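Local coordinates for protein phosphatidylinositol-specific phospholipase C1 (Streptomyces antibioticus, PDB 3H4X) that belongs to the phosphoinositide-specific phospholipase C family and folds as a single chain whose parallel strands close into a barrel with helices packed around it, at residues A143-L148 / S229-A234; P293-T298 / A322-L327; G241-R246 / T273-T278; A39-K44 / V74-P79. All blocks are in the same frame, centred on the assembly; numbering follows the deposited sequence.

Contact 1. Residues A143-L148 / S229-A234; sequences AEFDAL and STAFPA
Ser-229 meets the helix mainly through its backbone: its CA lies 3.5 Å from Asp-146 OD2, while its OG turns to Leu-226 O. One residue on, Thr-230 carries the polar core. Its OG1 donates to Asp-146 OD1 over 2.8 Å, reaching that oxygen on the anti side and 30° out of the carboxylate plane. The backbone N of Thr-230 adds only a weak bond, 3.2 Å long, to the same OD1. With chi1 at 66°, OG1 sits between the backbone N and the carbonyl carbon, where hydroxyl and amide can converge on one oxygen. CG2 lies against the helix backbone, 3.5 Å from Asp-146 O. At Ala-231 the contact turns apolar, CB standing 3.9 Å from Phe-145 CE2 at the ring's edge, near its plane. The segment then enters strand 232-236, so helix 142-153 is pinned to the chain just ahead of a barrel strand. Helix 209-222 adds two further partners to the carboxylate, Tyr-213 OH bonding to OD1 and His-216 NE2 to OD2. With both oxygens of this buried group bonded, these contacts hold its rotation and probably stabilise its negative charge.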
loop_
_atom_site.group_PDB
_atom_site.type_symbol
_atom_site.label_atom_id
_atom_site.label_comp_id
_atom_site.label_asym_id
_atom_site.label_seq_id
_atom_site.Cartn_x
_atom_site.Cartn_y
_atom_site.Cartn_z
ATOM N N ALA A 143 4.762 4.857 15.896
ATOM C CA ALA A 143 3.681 5.141 16.835
ATOM C C ALA A 143 2.914 6.407 16.454
ATOM O O ALA A 143 1.688 6.459 16.562
ATOM C CB ALA A 143 4.221 5.244 18.257
ATOM N N GLU A 144 3.636 7.436 16.024
ATOM C CA GLU A 144 2.994 8.685 15.633
ATOM C C GLU A 144 2.250 8.539 14.305
ATOM O O GLU A 144 1.204 9.148 14.100
ATOM C CB GLU A 144 4.017 9.824 15.579
ATOM C CG GLU A 144 4.603 10.205 16.942
ATOM C CD GLU A 144 5.790 9.348 17.355
ATOM O OE1 GLU A 144 6.300 8.567 16.528
ATOM O OE2 GLU A 144 6.225 9.464 18.521
ATOM N N PHE A 145 2.795 7.717 13.417
ATOM C CA PHE A 145 2.147 7.365 12.163
ATOM C C PHE A 145 0.792 6.704 12.446
ATOM O O PHE A 145 -0.239 7.133 11.924
ATOM C CB PHE A 145 3.088 6.434 11.397
ATOM C CG PHE A 145 2.555 5.933 10.089
ATOM C CD1 PHE A 145 2.711 6.673 8.924
ATOM C CD2 PHE A 145 1.941 4.697 10.014
ATOM C CE1 PHE A 145 2.243 6.190 7.714
ATOM C CE2 PHE A 145 1.475 4.211 8.809
ATOM C CZ PHE A 145 1.620 4.959 7.662
ATOM N N ASP A 146 0.792 5.679 13.297
ATOM C CA ASP A 146 -0.449 5.010 13.680
ATOM C C ASP A 146 -1.442 5.998 14.298
ATOM O O ASP A 146 -2.637 5.976 13.992
ATOM C CB ASP A 146 -0.186 3.908 14.710
ATOM C CG ASP A 146 0.433 2.658 14.117
ATOM O OD1 ASP A 146 0.408 2.463 12.882
ATOM O OD2 ASP A 146 0.927 1.847 14.927
ATOM N N ALA A 147 -0.949 6.846 15.197
ATOM C CA ALA A 147 -1.818 7.771 15.917
ATOM C C ALA A 147 -2.536 8.729 14.973
ATOM O O ALA A 147 -3.714 9.033 15.161
ATOM C CB ALA A 147 -1.031 8.542 16.968
ATOM N N LEU A 148 -1.822 9.205 13.959
ATOM C CA LEU A 148 -2.398 10.116 12.980
ATOM C C LEU A 148 -3.481 9.421 12.165
ATOM O O LEU A 148 -4.555 9.978 11.940
ATOM C CB LEU A 148 -1.310 10.663 12.057
ATOM C CG LEU A 148 -1.804 11.540 10.905
ATOM C CD1 LEU A 148 -2.574 12.760 11.401
ATOM C CD2 LEU A 148 -0.630 11.961 10.043
ATOM N N SER A 229 -2.383 -0.610 15.908
ATOM C CA SER A 229 -1.597 -0.554 14.666
ATOM C C SER A 229 -2.493 -0.256 13.466
ATOM O O SER A 229 -3.693 -0.533 13.496
ATOM C CB SER A 229 -0.833 -1.863 14.440
ATOM O OG SER A 229 -1.715 -2.946 14.203
ATOM N N THR A 230 -1.907 0.285 12.403
ATOM C CA THR A 230 -2.710 0.725 11.264
ATOM C C THR A 230 -2.238 0.241 9.898
ATOM O O THR A 230 -2.959 0.416 8.920
ATOM C CB THR A 230 -2.814 2.269 11.192
ATOM O OG1 THR A 230 -1.522 2.827 10.915
ATOM C CG2 THR A 230 -3.376 2.847 12.487
ATOM N N ALA A 231 -1.045 -0.344 9.818
ATOM C CA ALA A 231 -0.445 -0.643 8.520
ATOM C C ALA A 231 0.263 -1.988 8.488
ATOM O O ALA A 231 0.722 -2.491 9.516
ATOM C CB ALA A 231 0.524 0.462 8.126
ATOM N N PHE A 232 0.361 -2.550 7.288
ATOM C CA PHE A 232 1.085 -3.787 7.055
ATOM C C PHE A 232 2.431 -3.486 6.405
ATOM O O PHE A 232 2.482 -2.958 5.297
ATOM C CB PHE A 232 0.274 -4.681 6.125
ATOM C CG PHE A 232 -1.001 -5.180 6.731
ATOM C CD1 PHE A 232 -1.027 -6.387 7.407
ATOM C CD2 PHE A 232 -2.175 -4.448 6.631
ATOM C CE1 PHE A 232 -2.191 -6.859 7.973
ATOM C CE2 PHE A 232 -3.347 -4.914 7.199
ATOM C CZ PHE A 232 -3.354 -6.123 7.867
ATOM N N PRO A 233 3.532 -3.813 7.092
ATOM C CA PRO A 233 4.829 -3.630 6.456
ATOM C C PRO A 233 5.022 -4.712 5.400
ATOM O O PRO A 233 4.644 -5.869 5.613
ATOM C CB PRO A 233 5.812 -3.827 7.610
ATOM C CG PRO A 233 5.106 -4.745 8.536
ATOM C CD PRO A 233 3.649 -4.374 8.448
ATOM N N ALA A 234 5.592 -4.332 4.263
ATOM C CA ALA A 234 5.826 -5.264 3.177
ATOM C C ALA A 234 7.313 -5.546 3.011
ATOM O O ALA A 234 8.160 -4.710 3.338
ATOM C CB ALA A 234 5.260 -4.707 1.882
#

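Contact 2. Residues P293-T298 / A322-L327; sequences PVIDGT and ADWYPL. With EOH (ethanol), chain R.
Trp-324 slides its indole alongside the backbone of 295-297, with CZ2 next to Ile-295 CD1, 3.9 Å away. The two side chains cross at about a right angle. Nitrogen NE1 donates to Asp-296 O over 3.1 Å, fairly straight at 158°, and the bond uses a lone pair in the carbonyl plane while lying close to the plane of the indole. One face of the same ring is filled from its own segment by Ala-322 CB, 3.6 Å above the centre, so bond and packing together fix the indole's tilt. A second bond, from Asp-323 N to Gly-297 O at 2.9 Å, joins the backbones. Thr-298 follows: its CG2, anti to the backbone N, reaches Tyr-325 CE2 at 3.6 Å. Thr-298 O is buried without a polar partner in the model, and its close neighbour Pro-326 CD stands 3.3 Å away. Asp-296 shapes its own loop through OD2, which accepts from Thr-298 N as an Asx turn and also from His-299 N. An ethanol, probably from the crystallisation liquor, donates to Tyr-325 O. Both segments are loops following the parallel, adjacent strands 282-286 and 319-322, which helix 302-314 connects: a beta-alpha-beta unit of the barrel, held together at the C-terminal ends of its strands.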
loop_
_atom_site.group_PDB
_atom_site.type_symbol
_atom_site.label_atom_id
_atom_site.label_comp_id
_atom_site.label_asym_id
_atom_site.label_seq_id
_atom_site.Cartn_x
_atom_site.Cartn_y
_atom_site.Cartn_z
ATOM N N PRO A 293 6.119 -9.062 -23.494
ATOM C CA PRO A 293 6.610 -7.909 -24.244
ATOM C C PRO A 293 6.074 -6.609 -23.655
ATOM O O PRO A 293 4.886 -6.515 -23.345
ATOM C CB PRO A 293 6.028 -8.129 -25.643
ATOM C CG PRO A 293 4.801 -8.922 -25.421
ATOM C CD PRO A 293 5.077 -9.800 -24.230
ATOM N N VAL A 294 6.940 -5.614 -23.513
ATOM C CA VAL A 294 6.573 -4.400 -22.793
ATOM C C VAL A 294 5.439 -3.627 -23.465
ATOM O O VAL A 294 5.329 -3.589 -24.695
ATOM C CB VAL A 294 7.784 -3.472 -22.574
ATOM C CG1 VAL A 294 8.905 -4.218 -21.871
ATOM C CG2 VAL A 294 8.262 -2.898 -23.894
ATOM N N ILE A 295 4.587 -3.029 -22.639
ATOM C CA ILE A 295 3.537 -2.134 -23.105
ATOM C C ILE A 295 3.723 -0.795 -22.402
ATOM O O ILE A 295 4.554 -0.678 -21.506
ATOM C CB ILE A 295 2.137 -2.704 -22.830
ATOM C CG1 ILE A 295 1.922 -2.910 -21.328
ATOM C CG2 ILE A 295 1.935 -4.011 -23.595
ATOM C CD1 ILE A 295 0.546 -3.429 -20.981
ATOM N N ASP A 296 2.973 0.221 -22.815
ATOM C CA ASP A 296 3.170 1.548 -22.245
ATOM C C ASP A 296 2.744 1.591 -20.778
ATOM O O ASP A 296 1.755 0.970 -20.394
ATOM C CB ASP A 296 2.425 2.615 -23.044
ATOM C CG ASP A 296 2.965 3.999 -22.786
ATOM O OD1 ASP A 296 4.029 4.336 -23.350
ATOM O OD2 ASP A 296 2.331 4.751 -22.016
ATOM N N GLY A 297 3.499 2.331 -19.972
ATOM C CA GLY A 297 3.222 2.438 -18.544
ATOM C C GLY A 297 2.087 3.393 -18.218
ATOM O O GLY A 297 1.566 3.389 -17.102
ATOM N N THR A 298 1.697 4.211 -19.193
ATOM C CA THR A 298 0.667 5.221 -18.976
ATOM C C THR A 298 -0.491 5.063 -19.950
ATOM O O THR A 298 -1.651 4.998 -19.540
ATOM C CB THR A 298 1.252 6.641 -19.105
ATOM O OG1 THR A 298 2.366 6.779 -18.215
ATOM C CG2 THR A 298 0.198 7.693 -18.775
ATOM N N ALA A 322 0.827 0.195 -12.237
ATOM C CA ALA A 322 1.487 0.950 -13.290
ATOM C C ALA A 322 0.954 2.382 -13.200
ATOM O O ALA A 322 0.522 2.815 -12.128
ATOM C CB ALA A 322 1.215 0.336 -14.661
ATOM N N ASP A 323 0.975 3.113 -14.312
ATOM C CA ASP A 323 0.519 4.504 -14.325
ATOM C C ASP A 323 -0.712 4.698 -15.205
ATOM O O ASP A 323 -0.855 5.740 -15.849
ATOM C CB ASP A 323 1.628 5.429 -14.834
ATOM C CG ASP A 323 2.822 5.492 -13.904
ATOM O OD1 ASP A 323 2.743 4.968 -12.776
ATOM O OD2 ASP A 323 3.851 6.074 -14.305
ATOM N N TRP A 324 -1.604 3.716 -15.222
ATOM C CA TRP A 324 -2.700 3.697 -16.194
ATOM C C TRP A 324 -3.903 4.566 -15.824
ATOM O O TRP A 324 -5.051 4.141 -15.964
ATOM C CB TRP A 324 -3.158 2.260 -16.455
ATOM C CG TRP A 324 -2.079 1.370 -17.004
ATOM C CD1 TRP A 324 -1.036 1.741 -17.802
ATOM C CD2 TRP A 324 -1.954 -0.043 -16.810
ATOM N NE1 TRP A 324 -0.264 0.646 -18.110
ATOM C CE2 TRP A 324 -0.808 -0.462 -17.514
ATOM C CE3 TRP A 324 -2.696 -0.995 -16.105
ATOM C CZ2 TRP A 324 -0.384 -1.792 -17.533
ATOM C CZ3 TRP A 324 -2.277 -2.315 -16.129
ATOM C CH2 TRP A 324 -1.132 -2.700 -16.836
ATOM N N TYR A 325 -3.647 5.788 -15.371
ATOM C CA TYR A 325 -4.744 6.685 -15.021
ATOM C C TYR A 325 -5.703 6.996 -16.190
ATOM O O TYR A 325 -6.876 7.281 -15.956
ATOM C CB TYR A 325 -4.228 7.965 -14.346
ATOM C CG TYR A 325 -3.380 8.846 -15.234
ATOM C CD1 TYR A 325 -3.959 9.822 -16.033
ATOM C CD2 TYR A 325 -1.998 8.711 -15.267
ATOM C CE1 TYR A 325 -3.189 10.633 -16.844
ATOM C CE2 TYR A 325 -1.220 9.517 -16.078
ATOM C CZ TYR A 325 -1.822 10.476 -16.862
ATOM O OH TYR A 325 -1.056 11.283 -17.673
ATOM N N PRO A 326 -5.219 6.934 -17.447
ATOM C CA PRO A 326 -6.141 7.170 -18.562
ATOM C C PRO A 326 -7.139 6.034 -18.779
ATOM O O PRO A 326 -8.036 6.155 -19.614
ATOM C CB PRO A 326 -5.208 7.273 -19.776
ATOM C CG PRO A 326 -3.881 7.627 -19.219
ATOM C CD PRO A 326 -3.819 6.898 -17.901
ATOM N N LEU A 327 -6.992 4.943 -18.033
ATOM C CA LEU A 327 -7.823 3.762 -18.246
ATOM C C LEU A 327 -8.584 3.324 -16.994
ATOM O O LEU A 327 -8.334 2.245 -16.461
ATOM C CB LEU A 327 -6.965 2.599 -18.753
ATOM C CG LEU A 327 -6.155 2.823 -20.033
ATOM C CD1 LEU A 327 -5.177 1.675 -20.243
ATOM C CD2 LEU A 327 -7.071 2.984 -21.236
HETATM C C1 EOH R . -7.350 11.020 -17.308
HETATM C C2 EOH R . -6.881 10.570 -18.687
HETATM O O EOH R . -7.650 9.926 -16.470
#

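Contact 3. Residues G241-R246 / T273-T278; sequences GDPRER and TSWYDT. With EOH (ethanol), chain N.
Asp-242 crosses the far corner of the Trp-275 six-membered ring obliquely, and every atom of its side chain finds that ring. CB starts the contact 3.6 Å from Trp-275 CZ2. The next atom, CG, lies 3.5 Å from Trp-275 CH2, put there by a chi1 of -176° that sets it anti to the backbone N. At the tip the oxygens divide, OD1 nearer CH2 and OD2 nearer CZ2, and the carboxylate plane stands 55° from the indole plane. What holds this group rigid is Arg-244, which grips it side-on in a salt bridge. Its NE donates to Asp-242 OD1 over 2.9 Å on the syn lone pair, while NH2 takes OD2 from above the carboxylate plane. OD1 also accepts from the backbone N of Arg-244, which makes an Asx turn that leads into the 3-10 segment 243-246, in the loop between strands 232-236 and 258-262 of the barrel. Gly-241, Asp-242 and Glu-245 of this loop line a pocket holding an acetyl group. Arg-244 NH1 pairs with Asp-171 and bonds to Phe-256 O, and NH2 also bonds to Tyr-281 OH. That NH2 lies 3.7 Å from Trp-275 CH2, the guanidinium plane nearly perpendicular (88°) to the indole. Pro-243 also meets helix 274-278: its CD packs against Trp-275 CZ3, and its CG sits 3.2 Å from Tyr-276 OH at the edge of the phenol. A water lies 2.6 Å from both Gly-241 O and Tyr-276 OH and bridges them.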
loop_
_atom_site.group_PDB
_atom_site.type_symbol
_atom_site.label_atom_id
_atom_site.label_comp_id
_atom_site.label_asym_id
_atom_site.label_seq_id
_atom_site.Cartn_x
_atom_site.Cartn_y
_atom_site.Cartn_z
ATOM N N GLY A 241 12.212 -18.047 -2.854
ATOM C CA GLY A 241 12.019 -18.646 -1.541
ATOM C C GLY A 241 11.148 -17.778 -0.655
ATOM O O GLY A 241 10.222 -17.119 -1.124
ATOM N N ASP A 242 11.431 -17.792 0.640
ATOM C CA ASP A 242 10.726 -16.932 1.580
ATOM C C ASP A 242 11.560 -15.669 1.741
ATOM O O ASP A 242 12.638 -15.712 2.331
ATOM C CB ASP A 242 10.562 -17.642 2.924
ATOM C CG ASP A 242 9.758 -16.835 3.920
ATOM O OD1 ASP A 242 9.675 -15.597 3.770
ATOM O OD2 ASP A 242 9.209 -17.441 4.862
ATOM N N PRO A 243 11.083 -14.537 1.196
ATOM C CA PRO A 243 11.902 -13.328 1.226
ATOM C C PRO A 243 12.224 -12.858 2.637
ATOM O O PRO A 243 13.167 -12.094 2.831
ATOM C CB PRO A 243 11.026 -12.298 0.507
ATOM C CG PRO A 243 10.124 -13.108 -0.364
ATOM C CD PRO A 243 9.836 -14.341 0.434
ATOM N N ARG A 244 11.442 -13.302 3.614
ATOM C CA ARG A 244 11.635 -12.854 4.985
ATOM C C ARG A 244 12.901 -13.431 5.614
ATOM O O ARG A 244 13.333 -12.982 6.672
ATOM C CB ARG A 244 10.398 -13.177 5.823
ATOM C CG ARG A 244 9.164 -12.420 5.336
ATOM C CD ARG A 244 7.854 -12.990 5.854
ATOM N NE ARG A 244 7.689 -14.399 5.514
ATOM C CZ ARG A 244 6.598 -15.104 5.783
ATOM N NH1 ARG A 244 5.556 -14.521 6.368
ATOM N NH2 ARG A 244 6.551 -16.392 5.473
ATOM N N GLU A 245 13.502 -14.415 4.951
ATOM C CA GLU A 245 14.765 -14.970 5.422
ATOM C C GLU A 245 15.887 -13.930 5.353
ATOM O O GLU A 245 16.955 -14.141 5.923
ATOM C CB GLU A 245 15.132 -16.231 4.639
ATOM C CG GLU A 245 14.125 -17.372 4.769
ATOM C CD GLU A 245 14.140 -18.057 6.129
ATOM O OE1 GLU A 245 14.979 -17.707 6.987
ATOM O OE2 GLU A 245 13.301 -18.961 6.340
ATOM N N ARG A 246 15.642 -12.804 4.679
ATOM C CA ARG A 246 16.611 -11.709 4.637
ATOM C C ARG A 246 16.762 -11.029 5.992
ATOM O O ARG A 246 17.759 -10.360 6.230
ATOM C CB ARG A 246 16.203 -10.657 3.601
ATOM C CG ARG A 246 15.061 -9.752 4.052
ATOM C CD ARG A 246 14.730 -8.687 3.018
ATOM N NE ARG A 246 14.337 -9.274 1.742
ATOM C CZ ARG A 246 13.893 -8.571 0.706
ATOM N NH1 ARG A 246 13.795 -7.252 0.796
ATOM N NH2 ARG A 246 13.557 -9.189 -0.417
ATOM N N THR A 273 5.820 -18.017 -7.580
ATOM C CA THR A 273 4.839 -17.085 -7.031
ATOM C C THR A 273 3.621 -17.784 -6.426
ATOM O O THR A 273 2.865 -17.161 -5.688
ATOM C CB THR A 273 4.391 -16.043 -8.067
ATOM O OG1 THR A 273 3.929 -16.712 -9.243
ATOM C CG2 THR A 273 5.545 -15.116 -8.433
ATOM N N SER A 274 3.433 -19.072 -6.710
ATOM C CA SER A 274 2.310 -19.801 -6.120
ATOM C C SER A 274 2.430 -19.859 -4.597
ATOM O O SER A 274 1.431 -19.963 -3.889
ATOM C CB SER A 274 2.191 -21.212 -6.704
ATOM O OG SER A 274 3.193 -22.070 -6.196
ATOM N N TRP A 275 3.660 -19.788 -4.103
ATOM C CA TRP A 275 3.936 -19.814 -2.671
ATOM C C TRP A 275 3.118 -18.759 -1.932
ATOM O O TRP A 275 2.565 -19.021 -0.866
ATOM C CB TRP A 275 5.431 -19.578 -2.460
ATOM C CG TRP A 275 5.920 -19.605 -1.046
ATOM C CD1 TRP A 275 6.219 -20.710 -0.303
ATOM C CD2 TRP A 275 6.218 -18.471 -0.220
ATOM N NE1 TRP A 275 6.668 -20.334 0.939
ATOM C CE2 TRP A 275 6.676 -18.966 1.015
ATOM C CE3 TRP A 275 6.134 -17.087 -0.404
ATOM C CZ2 TRP A 275 7.049 -18.127 2.061
ATOM C CZ3 TRP A 275 6.504 -16.258 0.635
ATOM C CH2 TRP A 275 6.958 -16.780 1.852
ATOM N N TYR A 276 3.037 -17.564 -2.513
ATOM C CA TYR A 276 2.311 -16.451 -1.896
ATOM C C TYR A 276 0.817 -16.721 -1.844
ATOM O O TYR A 276 0.148 -16.417 -0.859
ATOM C CB TYR A 276 2.567 -15.143 -2.658
ATOM C CG TYR A 276 4.021 -14.775 -2.695
ATOM C CD1 TYR A 276 4.582 -13.974 -1.706
ATOM C CD2 TYR A 276 4.847 -15.254 -3.698
ATOM C CE1 TYR A 276 5.922 -13.655 -1.725
ATOM C CE2 TYR A 276 6.187 -14.938 -3.724
ATOM C CZ TYR A 276 6.718 -14.139 -2.735
ATOM O OH TYR A 276 8.054 -13.823 -2.746
ATOM N N ASP A 277 0.296 -17.276 -2.930
ATOM C CA ASP A 277 -1.132 -17.539 -3.054
ATOM C C ASP A 277 -1.560 -18.631 -2.072
ATOM O O ASP A 277 -2.580 -18.514 -1.390
ATOM C CB ASP A 277 -1.437 -17.955 -4.492
ATOM C CG ASP A 277 -2.874 -17.699 -4.894
ATOM O OD1 ASP A 277 -3.720 -17.446 -4.009
ATOM O OD2 ASP A 277 -3.150 -17.762 -6.112
ATOM N N THR A 278 -0.756 -19.684 -1.986
ATOM C CA THR A 278 -1.045 -20.796 -1.086
ATOM C C THR A 278 -1.157 -20.324 0.365
ATOM O O THR A 278 -1.999 -20.809 1.126
ATOM C CB THR A 278 0.039 -21.887 -1.204
ATOM O OG1 THR A 278 0.049 -22.408 -2.540
ATOM C CG2 THR A 278 -0.221 -23.013 -0.219
HETATM C C1 EOH N . -4.788 -20.280 -3.209
HETATM C C2 EOH N . -3.991 -21.310 -4.002
HETATM O O EOH N . -4.651 -20.460 -1.818
HETATM O O HOH W 1 9.549 -15.885 -3.339
#

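Contact 4. Residues A39-K44 / V74-P79; sequences AYEKEK and VSHSNP
Tyr-40 fills the tight side of this contact, its ring running past Val-74 and its hydroxyl driven up against the backbone of His-76. Val-74 CG1 lies 3.7 Å from Tyr-40 CD1 and nearly as near to CG and CB, so the methyl follows the base of the phenol. A chi1 of 60° swings the ring across toward 74-76. At the tip, Tyr-40 OH stands 3.0 Å from His-76 CA, and the two side chains cross at about a right angle. The hydroxyl comes within 3.2 Å of His-76 N, but the angle is too poor for a bond; its polar partner is Asp-62 OD2. On its own side of the contact, Glu-41 CG lies 3.7 Å above one face of the phenol, offset toward the rim.

The looser part is where Glu-41 reaches the side chain of the exposed His-76. Its OE2 lies beside the imidazole, 3.5 Å from His-76 CB, the carboxylate plane turned 34° from the ring, with packing rather than a polar bond between them. The second oxygen, OE1, is engaged by Lys-44 NZ at 2.7 Å in a salt bridge, and NZ also bonds to Asn-38 O. Lys-42, whose NZ pairs with Asp-101, turns instead to a pocket that holds an acetyl group. Adhesion across the segments therefore rests on van der Waals contact, part of it oxygen against carbon, while the polar ends are tied off by other partners: Asp-62 probably helps to orient the phenol, and Lys-44, within Glu-41's own segment, probably offsets much of the carboxylate's charge.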
loop_
_atom_site.group_PDB
_atom_site.type_symbol
_atom_site.label_atom_id
_atom_site.label_comp_id
_atom_site.label_asym_id
_atom_site.label_seq_id
_atom_site.Cartn_x
_atom_site.Cartn_y
_atom_site.Cartn_z
ATOM N N ALA A 39 -0.140 8.249 -7.060
ATOM C CA ALA A 39 -1.512 8.696 -7.291
ATOM C C ALA A 39 -1.779 10.112 -6.778
ATOM O O ALA A 39 -2.834 10.689 -7.047
ATOM C CB ALA A 39 -2.484 7.714 -6.657
ATOM N N TYR A 40 -0.816 10.660 -6.045
ATOM C CA TYR A 40 -0.925 11.997 -5.465
ATOM C C TYR A 40 -0.425 13.062 -6.440
ATOM O O TYR A 40 -0.441 14.251 -6.126
ATOM C CB TYR A 40 -0.086 12.068 -4.184
ATOM C CG TYR A 40 1.368 11.789 -4.471
ATOM C CD1 TYR A 40 2.231 12.815 -4.819
ATOM C CD2 TYR A 40 1.861 10.493 -4.459
ATOM C CE1 TYR A 40 3.555 12.566 -5.117
ATOM C CE2 TYR A 40 3.184 10.226 -4.756
ATOM C CZ TYR A 40 4.030 11.273 -5.086
ATOM O OH TYR A 40 5.355 11.057 -5.397
ATOM N N GLU A 41 0.032 12.642 -7.614
ATOM C CA GLU A 41 0.570 13.594 -8.584
ATOM C C GLU A 41 -0.535 14.281 -9.377
ATOM O O GLU A 41 -1.398 13.629 -9.962
ATOM C CB GLU A 41 1.573 12.914 -9.516
ATOM C CG GLU A 41 2.844 12.489 -8.798
ATOM C CD GLU A 41 3.956 12.098 -9.741
ATOM O OE1 GLU A 41 3.683 11.369 -10.718
ATOM O OE2 GLU A 41 5.106 12.519 -9.498
ATOM N N LYS A 42 -0.486 15.609 -9.398
ATOM C CA LYS A 42 -1.516 16.409 -10.051
ATOM C C LYS A 42 -1.644 16.088 -11.543
ATOM O O LYS A 42 -2.723 16.216 -12.120
ATOM C CB LYS A 42 -1.246 17.899 -9.820
ATOM C CG LYS A 42 -1.438 18.330 -8.366
ATOM C CD LYS A 42 -0.900 19.731 -8.090
ATOM C CE LYS A 42 0.608 19.729 -7.888
ATOM N NZ LYS A 42 1.112 21.069 -7.472
ATOM N N GLU A 43 -0.548 15.652 -12.156
ATOM C CA GLU A 43 -0.548 15.289 -13.573
ATOM C C GLU A 43 -1.415 14.063 -13.857
ATOM O O GLU A 43 -1.961 13.919 -14.954
ATOM C CB GLU A 43 0.883 15.045 -14.056
ATOM C CG GLU A 43 1.006 14.693 -15.528
ATOM C CD GLU A 43 2.428 14.340 -15.920
ATOM O OE1 GLU A 43 3.235 14.030 -15.017
ATOM O OE2 GLU A 43 2.741 14.371 -17.130
ATOM N N LYS A 44 -1.535 13.176 -12.873
ATOM C CA LYS A 44 -2.375 11.991 -13.021
ATOM C C LYS A 44 -3.815 12.297 -12.625
ATOM O O LYS A 44 -4.752 11.952 -13.345
ATOM C CB LYS A 44 -1.851 10.838 -12.163
ATOM C CG LYS A 44 -0.472 10.329 -12.539
ATOM C CD LYS A 44 -0.255 8.929 -11.974
ATOM C CE LYS A 44 1.164 8.444 -12.189
ATOM N NZ LYS A 44 2.117 9.225 -11.362
ATOM N N VAL A 74 4.194 15.076 1.459
ATOM C CA VAL A 74 3.818 14.280 0.305
ATOM C C VAL A 74 4.493 14.908 -0.905
ATOM O O VAL A 74 4.222 16.065 -1.240
ATOM C CB VAL A 74 2.297 14.274 0.089
ATOM C CG1 VAL A 74 1.941 13.465 -1.148
ATOM C CG2 VAL A 74 1.591 13.730 1.326
ATOM N N SER A 75 5.391 14.166 -1.544
ATOM C CA SER A 75 6.171 14.706 -2.650
ATOM C C SER A 75 6.926 13.589 -3.348
ATOM O O SER A 75 7.432 12.673 -2.697
ATOM C CB SER A 75 7.173 15.746 -2.130
ATOM O OG SER A 75 7.830 16.436 -3.186
ATOM N N HIS A 76 7.015 13.667 -4.670
ATOM C CA HIS A 76 7.817 12.711 -5.418
ATOM C C HIS A 76 9.306 12.958 -5.197
ATOM O O HIS A 76 10.067 12.041 -4.894
ATOM C CB HIS A 76 7.503 12.793 -6.910
ATOM C CG HIS A 76 8.321 11.857 -7.741
ATOM N ND1 HIS A 76 7.899 10.584 -8.059
ATOM C CD2 HIS A 76 9.547 11.998 -8.299
ATOM C CE1 HIS A 76 8.824 9.986 -8.789
ATOM N NE2 HIS A 76 9.834 10.821 -8.947
ATOM N N SER A 77 9.713 14.213 -5.358
ATOM C CA SER A 77 11.109 14.598 -5.235
ATOM C C SER A 77 11.361 15.236 -3.879
ATOM O O SER A 77 10.424 15.466 -3.102
ATOM C CB SER A 77 11.485 15.546 -6.374
ATOM O OG SER A 77 11.369 14.881 -7.620
ATOM N N ASN A 78 12.628 15.505 -3.587
ATOM C CA ASN A 78 12.996 16.119 -2.326
ATOM C C ASN A 78 12.043 17.265 -2.013
ATOM O O ASN A 78 11.932 18.209 -2.794
ATOM C CB ASN A 78 14.430 16.632 -2.389
ATOM C CG ASN A 78 14.933 17.075 -1.041
ATOM O OD1 ASN A 78 14.608 16.468 -0.021
ATOM N ND2 ASN A 78 15.720 18.141 -1.023
ATOM N N PRO A 79 11.339 17.190 -0.877
ATOM C CA PRO A 79 10.245 18.144 -0.707
ATOM C C PRO A 79 10.661 19.586 -0.437
ATOM O O PRO A 79 11.619 19.854 0.288
ATOM C CB PRO A 79 9.457 17.581 0.483
ATOM C CG PRO A 79 10.406 16.698 1.199
ATOM C CD PRO A 79 11.349 16.151 0.167
#

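From the N terminus, contact 4 comes first, bringing the loop after strand 31-36 to the loop after strand 73-74 and closing a span that contains strand 58-64. Contact 1 follows, joining helix 142-153 to the chain entering strand 232-236 around a long excursion with several helices. Contact 3 then ties the loop beyond that strand to helix 274-278, and contact 2 closes the last span, around helix 302-314. All four lie in series; none nest or cross. Contacts 2 and 4 nevertheless touch in space, Tyr-325 CD2 packing 3.5 Å from Lys-44 CG, so loops from both ends of the sequence meet. Contacts 3 and 4 lie on opposite sides of the chain's centre, with centres about 31 Å apart.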